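Local coordinates for uncharacterized protein (Listeria monocytogenes, PDB 3MAB), which is of unknown function but carries a domain related to the C-terminal domain of TfoX, a family of the helix-hairpin-helix clan, at residues B[21-26]-B[41-46]. The protein carries 2 engineered substitutions. Numbering follows the deposited sequence.
Sequences IKAGIK and LRIWEN
The guanidinium of Arg42 lies against Ile25 on one face, with CG1 of Ile25 over its centre, 3.8 Å above the plane. At its edge, in plane, sit the carbonyl O of Ala23 and a water. Arg42 NH2 gives Ala23 O a hydrogen bond of 2.9 Å, on a lone pair in the carbonyl plane. The N-H...O angle is 155°. Arg42 NE adds a weak bond to the same oxygen at 3.4 Å. A second water donates to Ala23 O and accepts from NE, so this oxygen takes two good hydrogen bonds and a weak one. The edge water bridges NH2 to Gly24 O. The Arg42 chain bends at chi3 (66°), which turns its end onto the loop. Nearer the backbone of Arg42, its CB meets Ala23 CB at 3.8 Å. Ile43 CG2 also touches Ala23 CB, at 4.1 Å.

Helix 14-22 ends in a Schellman motif. Gly24, at positive phi (89°), is its C-prime residue, with Gly24 N bonded to Ile21 O and Ile25 N to Leu20 O. Ala23, the first residue after the helix, offers Arg42 its carbonyl, and the charge probably suits the helix dipole. NH1 also forms a salt bridge with Glu38, one turn earlier on the same helix, which probably helps to hold the group. Ile25 packs on Leu31, Val34 and Ala39 of helix 28-46, and Ile43 reaches Leu16 and Asp19, so the contact ties the C-terminal end of helix 14-22 to the last turns of helix 28-46.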
ATOM      1  N   ILE B  21       8.048  -3.477 -14.675  1.00  9.68           N
ATOM      2  CA  ILE B  21       8.640  -4.639 -15.311  1.00 11.05           C
ATOM      3  C   ILE B  21       9.465  -4.252 -16.504  1.00 12.04           C
ATOM      4  O   ILE B  21      10.570  -4.733 -16.686  1.00 12.65           O
ATOM      5  CB  ILE B  21       7.528  -5.624 -15.677  1.00 10.44           C
ATOM      6  CG1 ILE B  21       6.913  -6.236 -14.429  1.00 11.86           C
ATOM      7  CG2 ILE B  21       8.097  -6.703 -16.633  1.00 11.71           C
ATOM      8  CD1 ILE B  21       5.592  -6.976 -14.683  1.00 13.47           C
ATOM      9  N   LYS B  22       8.932  -3.367 -17.302  1.00 12.36           N
ATOM     10  CA  LYS B  22       9.638  -2.894 -18.457  1.00 14.52           C
ATOM     11  C   LYS B  22      10.964  -2.255 -18.073  1.00 15.55           C
ATOM     12  O   LYS B  22      11.979  -2.384 -18.807  1.00 18.41           O
ATOM     13  CB  LYS B  22       8.798  -1.902 -19.253  1.00 16.01           C
ATOM     14  CG  LYS B  22       7.646  -2.508 -20.008  1.00 19.91           C
ATOM     15  CD  LYS B  22       7.001  -1.432 -20.863  1.00 25.56           C
ATOM     16  CE  LYS B  22       5.523  -1.360 -20.710  1.00 30.28           C
ATOM     17  NZ  LYS B  22       4.863  -2.264 -21.689  1.00 33.92           N
ATOM     18  N   ALA B  23      10.981  -1.613 -16.921  1.00 14.27           N
ATOM     19  CA  ALA B  23      12.218  -1.052 -16.361  1.00 15.09           C
ATOM     20  C   ALA B  23      13.077  -2.035 -15.593  1.00 16.13           C
ATOM     21  O   ALA B  23      14.116  -1.620 -15.080  1.00 19.35           O
ATOM     22  CB  ALA B  23      11.915   0.139 -15.493  1.00 15.50           C
ATOM     23  N   GLY B  24      12.732  -3.319 -15.576  1.00 14.41           N
ATOM     24  CA  GLY B  24      13.581  -4.347 -14.958  1.00 14.66           C
ATOM     25  C   GLY B  24      13.334  -4.596 -13.499  1.00 15.54           C
ATOM     26  O   GLY B  24      14.137  -5.285 -12.830  1.00 19.33           O
ATOM     27  N   ILE B  25      12.211  -4.085 -12.998  1.00 13.45           N
ATOM     28  CA  ILE B  25      11.796  -4.269 -11.597  1.00 13.71           C
ATOM     29  C   ILE B  25      10.579  -5.156 -11.632  1.00 14.07           C
ATOM     30  O   ILE B  25       9.504  -4.707 -11.984  1.00 13.68           O
ATOM     31  CB  ILE B  25      11.523  -2.922 -10.931  1.00 12.40           C
ATOM     32  CG1 ILE B  25      12.815  -2.080 -10.910  1.00 12.49           C
ATOM     33  CG2 ILE B  25      10.919  -3.162  -9.529  1.00 14.53           C
ATOM     34  CD1 ILE B  25      12.481  -0.634 -10.622  1.00 17.60           C
ATOM     35  N   LYS B  26      10.757  -6.449 -11.327  1.00 14.30           N
ATOM     36  CA  LYS B  26       9.727  -7.442 -11.660  1.00 15.81           C
ATOM     37  C   LYS B  26       8.951  -8.030 -10.499  1.00 15.47           C
ATOM     38  O   LYS B  26       7.913  -8.677 -10.726  1.00 15.91           O
ATOM     39  CB  LYS B  26      10.329  -8.601 -12.487  1.00 17.71           C
ATOM     40  CG  LYS B  26      11.199  -8.111 -13.680  1.00 22.18           C
ATOM     41  CD  LYS B  26      11.461  -9.201 -14.688  1.00 27.49           C
ATOM     42  CE  LYS B  26      12.859  -9.177 -15.325  1.00 31.92           C
ATOM     43  NZ  LYS B  26      13.555  -7.855 -15.516  1.00 35.36           N
ATOM     44  N   LEU B  41      13.002   6.780 -11.205  1.00  9.29           N
ATOM     45  CA  LEU B  41      13.939   7.272 -12.212  1.00 10.23           C
ATOM     46  C   LEU B  41      13.939   6.322 -13.427  1.00 10.75           C
ATOM     47  O   LEU B  41      14.062   6.732 -14.590  1.00 11.70           O
ATOM     48  CB  LEU B  41      15.349   7.417 -11.647  1.00 11.23           C
ATOM     49  CG  LEU B  41      15.587   8.647 -10.808  1.00 12.80           C
ATOM     50  CD1 LEU B  41      16.950   8.571 -10.226  1.00 14.58           C
ATOM     51  CD2 LEU B  41      15.380   9.964 -11.579  1.00 18.20           C
ATOM     52  N   ARG B  42      13.907   5.032 -13.123  1.00  9.99           N
ATOM     53  CA  ARG B  42      13.941   4.028 -14.188  1.00 11.59           C
ATOM     54  C   ARG B  42      12.704   4.128 -15.110  1.00 12.15           C
ATOM     55  O   ARG B  42      12.844   3.952 -16.300  1.00 14.92           O
ATOM     56  CB  ARG B  42      14.157   2.625 -13.600  1.00 11.65           C
ATOM     57  CG  ARG B  42      15.565   2.530 -13.149  1.00 14.17           C
ATOM     58  CD  ARG B  42      16.005   1.437 -12.236  1.00 19.70           C
ATOM     59  NE  ARG B  42      15.905   0.157 -12.874  1.00 22.45           N
ATOM     60  CZ  ARG B  42      16.322  -1.002 -12.357  1.00 22.77           C
ATOM     61  NH1 ARG B  42      16.980  -1.066 -11.223  1.00 21.16           N
ATOM     62  NH2 ARG B  42      16.073  -2.130 -13.012  1.00 21.92           N
ATOM     63  N   ILE B  43      11.536   4.345 -14.535  1.00 10.66           N
ATOM     64  CA  ILE B  43      10.336   4.481 -15.328  1.00 11.74           C
ATOM     65  C   ILE B  43      10.285   5.823 -16.037  1.00 12.14           C
ATOM     66  O   ILE B  43       9.835   5.894 -17.167  1.00 14.04           O
ATOM     67  CB  ILE B  43       9.029   4.142 -14.560  1.00 11.91           C
ATOM     68  CG1 ILE B  43       8.727   5.002 -13.356  1.00 15.87           C
ATOM     69  CG2 ILE B  43       9.108   2.693 -14.059  1.00 14.29           C
ATOM     70  CD1 ILE B  43       7.246   4.711 -12.731  1.00 17.44           C
ATOM     71  N   TRP B  44      10.786   6.856 -15.364  1.00 11.57           N
ATOM     72  CA  TRP B  44      10.825   8.231 -15.915  1.00 12.25           C
ATOM     73  C   TRP B  44      11.793   8.357 -17.065  1.00 14.13           C
ATOM     74  O   TRP B  44      11.509   9.051 -18.046  1.00 16.10           O
ATOM     75  CB  TRP B  44      11.163   9.146 -14.779  1.00 12.34           C
ATOM     76  CG  TRP B  44      11.286  10.592 -15.111  1.00 14.19           C
ATOM     77  CD1 TRP B  44      10.270  11.476 -15.184  1.00 17.26           C
ATOM     78  CD2 TRP B  44      12.509  11.340 -15.236  1.00 12.72           C
ATOM     79  NE1 TRP B  44      10.775  12.736 -15.368  1.00 15.43           N
ATOM     80  CE2 TRP B  44      12.144  12.686 -15.402  1.00 14.28           C
ATOM     81  CE3 TRP B  44      13.862  11.002 -15.183  1.00 16.84           C
ATOM     82  CZ2 TRP B  44      13.064  13.677 -15.576  1.00 15.46           C
ATOM     83  CZ3 TRP B  44      14.796  11.987 -15.357  1.00 19.37           C
ATOM     84  CH2 TRP B  44      14.401  13.302 -15.594  1.00 17.63           C
ATOM     85  N   GLU B  45      12.891   7.619 -17.014  1.00 13.75           N
ATOM     86  CA  GLU B  45      13.819   7.547 -18.115  1.00 17.14           C
ATOM     87  C   GLU B  45      13.102   6.999 -19.387  1.00 18.69           C
ATOM     88  O   GLU B  45      13.383   7.440 -20.493  1.00 21.16           O
ATOM     89  CB  GLU B  45      14.975   6.624 -17.730  1.00 18.96           C
ATOM     90  CG  GLU B  45      15.923   6.327 -18.887  1.00 23.37           C
ATOM     91  CD  GLU B  45      17.165   5.569 -18.480  1.00 24.97           C
ATOM     92  OE1 GLU B  45      17.090   4.730 -17.569  1.00 26.89           O
ATOM     93  OE2 GLU B  45      18.222   5.795 -19.120  1.00 33.23           O
ATOM     94  N   ASN B  46      12.175   6.061 -19.218  1.00 18.87           N
ATOM     95  CA  ASN B  46      11.439   5.410 -20.324  1.00 21.56           C
ATOM     96  C   ASN B  46      10.240   6.236 -20.762  1.00 21.67           C
ATOM     97  O   ASN B  46       9.808   6.115 -21.890  1.00 24.24           O
ATOM     98  CB  ASN B  46      10.988   4.015 -19.913  1.00 22.01           C
ATOM     99  CG  ASN B  46      12.135   3.014 -19.869  1.00 22.59           C
ATOM    100  OD1 ASN B  46      13.206   3.267 -20.442  1.00 27.32           O
ATOM    101  ND2 ASN B  46      11.909   1.851 -19.209  1.00 25.23           N
TER
HETATM  102  O   HOH W   1      15.991   0.430 -15.947  1.00 26.08           O
HETATM  103  O   HOH W   2      16.600  -5.030 -12.749  1.00 37.35           O